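Local coordinates for hypothetical protein VC1899 (PDB 1XMX) that is of uncharacterised function but carries a Card1-like endonuclease domain of the PDDEXK clan and may bind nucleic acid, at residues G318-D330 with N350-L362. Sequence-based numbering, arbitrary orientation.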
loop_
_atom_site.group_PDB
_atom_site.type_symbol
_atom_site.label_atom_id
_atom_site.label_comp_id
_atom_site.label_asym_id
_atom_site.label_seq_id
_atom_site.Cartn_x
_atom_site.Cartn_y
_atom_site.Cartn_z
ATOM N N GLY A 318 22.190 -6.099 14.219
ATOM C CA GLY A 318 22.161 -5.189 13.055
ATOM C C GLY A 318 21.122 -5.555 11.988
ATOM O O GLY A 318 21.435 -5.579 10.789
ATOM N N ASP A 319 19.886 -5.856 12.413
ATOM C CA ASP A 319 18.825 -6.318 11.496
ATOM C C ASP A 319 18.179 -5.153 10.717
ATOM O O ASP A 319 17.892 -4.109 11.283
ATOM C CB ASP A 319 17.763 -7.125 12.248
ATOM C CG ASP A 319 16.946 -8.027 11.312
ATOM O OD1 ASP A 319 15.965 -7.549 10.660
ATOM O OD2 ASP A 319 17.305 -9.230 11.229
ATOM N N ASP A 320 17.949 -5.349 9.424
ATOM C CA ASP A 320 17.510 -4.264 8.555
ATOM C C ASP A 320 15.994 -4.239 8.329
ATOM O O ASP A 320 15.504 -3.321 7.682
ATOM C CB ASP A 320 18.281 -4.280 7.209
ATOM C CG ASP A 320 17.721 -5.305 6.206
ATOM O OD1 ASP A 320 16.990 -6.224 6.624
ATOM O OD2 ASP A 320 18.025 -5.206 4.982
ATOM N N THR A 321 15.273 -5.242 8.854
ATOM C CA THR A 321 13.831 -5.461 8.541
ATOM C C THR A 321 12.938 -4.188 8.702
ATOM O O THR A 321 12.170 -3.838 7.816
ATOM C CB THR A 321 13.230 -6.651 9.375
ATOM O OG1 THR A 321 13.775 -7.902 8.885
ATOM C CG2 THR A 321 11.745 -6.687 9.242
ATOM N N LEU A 322 13.071 -3.546 9.850
ATOM C CA LEU A 322 12.258 -2.436 10.266
ATOM C C LEU A 322 12.686 -1.098 9.612
ATOM O O LEU A 322 11.827 -0.294 9.270
ATOM C CB LEU A 322 12.302 -2.321 11.784
ATOM C CG LEU A 322 11.634 -3.492 12.514
ATOM C CD1 LEU A 322 11.733 -3.156 13.967
ATOM C CD2 LEU A 322 10.145 -3.633 12.149
ATOM N N TYR A 323 13.993 -0.846 9.494
ATOM C CA TYR A 323 14.506 0.318 8.736
ATOM C C TYR A 323 14.129 0.260 7.279
ATOM O O TYR A 323 13.771 1.287 6.666
ATOM C CB TYR A 323 16.017 0.374 8.792
ATOM C CG TYR A 323 16.506 0.684 10.112
ATOM C CD1 TYR A 323 16.131 1.851 10.746
ATOM C CD2 TYR A 323 17.340 -0.196 10.766
ATOM C CE1 TYR A 323 16.587 2.151 12.020
ATOM C CE2 TYR A 323 17.784 0.084 12.016
ATOM C CZ TYR A 323 17.412 1.258 12.637
ATOM O OH TYR A 323 17.930 1.507 13.905
ATOM N N LYS A 324 14.247 -0.946 6.719
ATOM C CA LYS A 324 13.853 -1.170 5.347
ATOM C C LYS A 324 12.353 -1.023 5.140
ATOM O O LYS A 324 11.929 -0.442 4.153
ATOM C CB LYS A 324 14.295 -2.540 4.875
ATOM C CG LYS A 324 13.970 -2.783 3.442
ATOM C CD LYS A 324 14.105 -4.280 3.169
ATOM C CE LYS A 324 14.369 -4.622 1.737
ATOM N NZ LYS A 324 13.116 -4.671 0.907
ATOM N N LEU A 325 11.545 -1.592 6.037
ATOM C CA LEU A 325 10.071 -1.449 5.911
ATOM C C LEU A 325 9.652 0.020 5.933
ATOM O O LEU A 325 8.934 0.450 5.053
ATOM C CB LEU A 325 9.324 -2.231 7.003
ATOM C CG LEU A 325 7.779 -2.275 6.984
ATOM C CD1 LEU A 325 7.208 -2.729 5.637
ATOM C CD2 LEU A 325 7.245 -3.169 8.141
ATOM N N GLU A 326 10.106 0.777 6.921
ATOM C CA GLU A 326 9.842 2.202 6.996
ATOM C C GLU A 326 10.275 2.985 5.736
ATOM O O GLU A 326 9.645 3.983 5.317
ATOM C CB GLU A 326 10.575 2.814 8.174
ATOM C CG GLU A 326 10.059 4.194 8.432
ATOM C CD GLU A 326 11.140 5.155 8.842
ATOM O OE1 GLU A 326 12.302 4.943 8.411
ATOM O OE2 GLU A 326 10.845 6.113 9.612
ATOM N N SER A 327 11.380 2.549 5.159
ATOM C CA SER A 327 11.904 3.187 4.001
ATOM C C SER A 327 11.037 2.901 2.751
ATOM O O SER A 327 10.872 3.758 1.878
ATOM C CB SER A 327 13.318 2.705 3.815
ATOM O OG SER A 327 13.644 2.789 2.465
ATOM N N LEU A 328 10.535 1.690 2.626
ATOM C CA LEU A 328 9.611 1.381 1.555
ATOM C C LEU A 328 8.296 2.201 1.660
ATOM O O LEU A 328 7.819 2.796 0.702
ATOM C CB LEU A 328 9.263 -0.077 1.639
ATOM C CG LEU A 328 10.350 -0.962 1.082
ATOM C CD1 LEU A 328 9.796 -2.362 1.290
ATOM C CD2 LEU A 328 10.475 -0.650 -0.370
ATOM N N ARG A 329 7.760 2.243 2.859
ATOM C CA ARG A 329 6.552 2.961 3.169
ATOM C C ARG A 329 6.639 4.428 2.619
ATOM O O ARG A 329 5.874 4.840 1.722
ATOM C CB ARG A 329 6.430 2.860 4.681
ATOM C CG ARG A 329 5.243 3.547 5.324
ATOM C CD ARG A 329 5.819 4.628 6.138
ATOM N NE ARG A 329 5.781 4.335 7.538
ATOM C CZ ARG A 329 6.512 5.001 8.413
ATOM N NH1 ARG A 329 7.354 5.933 7.969
ATOM N NH2 ARG A 329 6.433 4.723 9.711
ATOM N N ASP A 330 7.632 5.170 3.103
ATOM C CA ASP A 330 7.922 6.535 2.651
ATOM C C ASP A 330 8.015 6.671 1.144
ATOM O O ASP A 330 7.296 7.461 0.529
ATOM C CB ASP A 330 9.217 7.025 3.316
ATOM C CG ASP A 330 9.101 7.079 4.871
ATOM O OD1 ASP A 330 7.938 7.286 5.385
ATOM O OD2 ASP A 330 10.156 6.906 5.571
ATOM N N ASN A 350 13.981 -4.625 21.832
ATOM C CA ASN A 350 14.684 -3.786 20.895
ATOM C C ASN A 350 13.865 -3.432 19.702
ATOM O O ASN A 350 13.821 -2.259 19.282
ATOM C CB ASN A 350 15.868 -4.561 20.338
ATOM C CG ASN A 350 17.006 -4.609 21.287
ATOM O OD1 ASN A 350 17.423 -3.564 21.818
ATOM N ND2 ASN A 350 17.526 -5.821 21.541
ATOM N N ASP A 351 13.286 -4.469 19.107
ATOM C CA ASP A 351 12.617 -4.316 17.851
ATOM C C ASP A 351 11.222 -3.753 18.048
ATOM O O ASP A 351 10.678 -3.067 17.178
ATOM C CB ASP A 351 12.627 -5.617 17.061
ATOM C CG ASP A 351 14.033 -5.967 16.578
ATOM O OD1 ASP A 351 14.721 -5.099 15.969
ATOM O OD2 ASP A 351 14.454 -7.117 16.835
ATOM N N ILE A 352 10.665 -4.029 19.206
ATOM C CA ILE A 352 9.429 -3.399 19.599
ATOM C C ILE A 352 9.597 -1.886 19.763
ATOM O O ILE A 352 8.884 -1.087 19.150
ATOM C CB ILE A 352 8.894 -4.028 20.873
ATOM C CG1 ILE A 352 8.604 -5.513 20.589
ATOM C CG2 ILE A 352 7.627 -3.335 21.285
ATOM C CD1 ILE A 352 8.029 -6.272 21.782
ATOM N N THR A 353 10.545 -1.507 20.596
ATOM C CA THR A 353 10.896 -0.119 20.796
ATOM C C THR A 353 11.290 0.523 19.461
ATOM O O THR A 353 10.946 1.645 19.184
ATOM C CB THR A 353 11.996 -0.031 21.830
ATOM O OG1 THR A 353 11.480 -0.515 23.091
ATOM C CG2 THR A 353 12.495 1.447 21.955
ATOM N N ARG A 354 11.961 -0.202 18.599
ATOM C CA ARG A 354 12.355 0.359 17.347
ATOM C C ARG A 354 11.174 0.601 16.386
ATOM O O ARG A 354 11.143 1.633 15.692
ATOM C CB ARG A 354 13.336 -0.536 16.687
ATOM C CG ARG A 354 13.805 -0.030 15.384
ATOM C CD ARG A 354 15.330 -0.133 15.361
ATOM N NE ARG A 354 15.766 -1.325 14.674
ATOM C CZ ARG A 354 16.942 -1.901 14.858
ATOM N NH1 ARG A 354 17.792 -1.378 15.725
ATOM N NH2 ARG A 354 17.245 -3.001 14.181
ATOM N N ALA A 355 10.256 -0.369 16.301
ATOM C CA ALA A 355 9.029 -0.239 15.533
ATOM C C ALA A 355 8.212 0.986 16.017
ATOM O O ALA A 355 7.686 1.754 15.204
ATOM C CB ALA A 355 8.203 -1.566 15.580
ATOM N N GLU A 356 8.111 1.172 17.327
ATOM C CA GLU A 356 7.455 2.333 17.888
ATOM C C GLU A 356 8.131 3.671 17.490
ATOM O O GLU A 356 7.475 4.599 16.998
ATOM C CB GLU A 356 7.351 2.205 19.403
ATOM C CG GLU A 356 6.489 3.304 20.024
ATOM C CD GLU A 356 6.644 3.461 21.550
ATOM O OE1 GLU A 356 7.339 2.633 22.196
ATOM O OE2 GLU A 356 6.053 4.424 22.102
ATOM N N ASP A 357 9.449 3.741 17.655
ATOM C CA ASP A 357 10.280 4.874 17.222
ATOM C C ASP A 357 10.034 5.244 15.743
ATOM O O ASP A 357 9.892 6.419 15.409
ATOM C CB ASP A 357 11.775 4.516 17.404
ATOM C CG ASP A 357 12.682 5.737 17.323
ATOM O OD1 ASP A 357 12.217 6.819 17.775
ATOM O OD2 ASP A 357 13.834 5.612 16.809
ATOM N N LEU A 358 10.021 4.237 14.879
ATOM C CA LEU A 358 9.740 4.395 13.451
ATOM C C LEU A 358 8.233 4.528 13.056
ATOM O O LEU A 358 7.935 4.711 11.889
ATOM C CB LEU A 358 10.325 3.197 12.686
ATOM C CG LEU A 358 11.796 3.223 12.191
ATOM C CD1 LEU A 358 12.615 4.393 12.716
ATOM C CD2 LEU A 358 12.563 1.874 12.304
ATOM N N GLY A 359 7.294 4.356 13.985
ATOM C CA GLY A 359 5.865 4.425 13.625
ATOM C C GLY A 359 5.361 3.214 12.832
ATOM O O GLY A 359 4.458 3.347 11.997
ATOM N N LEU A 360 5.925 2.019 13.083
ATOM C CA LEU A 360 5.527 0.789 12.344
ATOM C C LEU A 360 4.634 0.022 13.292
ATOM O O LEU A 360 4.910 -0.070 14.496
ATOM C CB LEU A 360 6.764 -0.092 11.943
ATOM C CG LEU A 360 7.674 0.564 10.892
ATOM C CD1 LEU A 360 9.081 -0.159 10.740
ATOM C CD2 LEU A 360 6.976 0.577 9.579
ATOM N N ALA A 361 3.546 -0.528 12.775
ATOM C CA ALA A 361 2.667 -1.319 13.635
ATOM C C ALA A 361 3.244 -2.749 13.713
ATOM O O ALA A 361 3.948 -3.197 12.797
ATOM C CB ALA A 361 1.226 -1.323 13.016
ATOM N N LEU A 362 2.918 -3.479 14.770
ATOM C CA LEU A 362 3.373 -4.873 14.892
ATOM C C LEU A 362 2.213 -5.810 15.240
ATOM O O LEU A 362 1.355 -5.474 16.064
ATOM C CB LEU A 362 4.445 -5.022 16.004
ATOM C CG LEU A 362 5.812 -4.399 15.774
ATOM C CD1 LEU A 362 6.730 -4.729 16.917
ATOM C CD2 LEU A 362 6.427 -4.841 14.473
HETATM O O HOH W 1 15.487 -3.152 11.625
HETATM O O HOH W 2 3.441 3.165 9.704
#
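R329 reaches from helix 321-330 to the C-terminal end of helix 350-358, where the chain turns through a Schellman motif at G359. The two helices are the crossovers of consecutive beta-alpha-beta units, built on the parallel strands 303-310, 338-343 and 361-363. R329 NH2 donates to L358 O at 2.6 Å, in the carbonyl plane but bent at the hydrogen (132°). A weak second bond runs from R329 NH2 to G359 O. The other terminal nitrogen, R329 NH1, is held by D330 OD1 at 3.0 Å, and E326 OE2 adds a long ion pair. R329 thus links D330 to the L358 carbonyl, with weaker help from E326 and G359.

The helices run nearly parallel, 18° apart, on one face of the sheet in the Card1-like endonuclease domain. L322 is a knob in the hole formed by D351, R354, A355 and L358. L322 CD1 lies 3.4 Å from D351 O. L360 turns CD1 to L322 CD2 and CD2 to L325 CG, both at 3.9 Å, and also touches A339 of the sheet.

At the outer edge, the R354 chain leaves opposite its own N, then bends at chi2 and chi3. This brings one guanidinium face against the Y323 ring, the planes 31° apart. Y323 CE2 sits over the centre of the R354 guanidinium, 3.5 Å above its plane. Water 1 closes this end: it donates to D319 O and accepts from L322 N and R354 NH2.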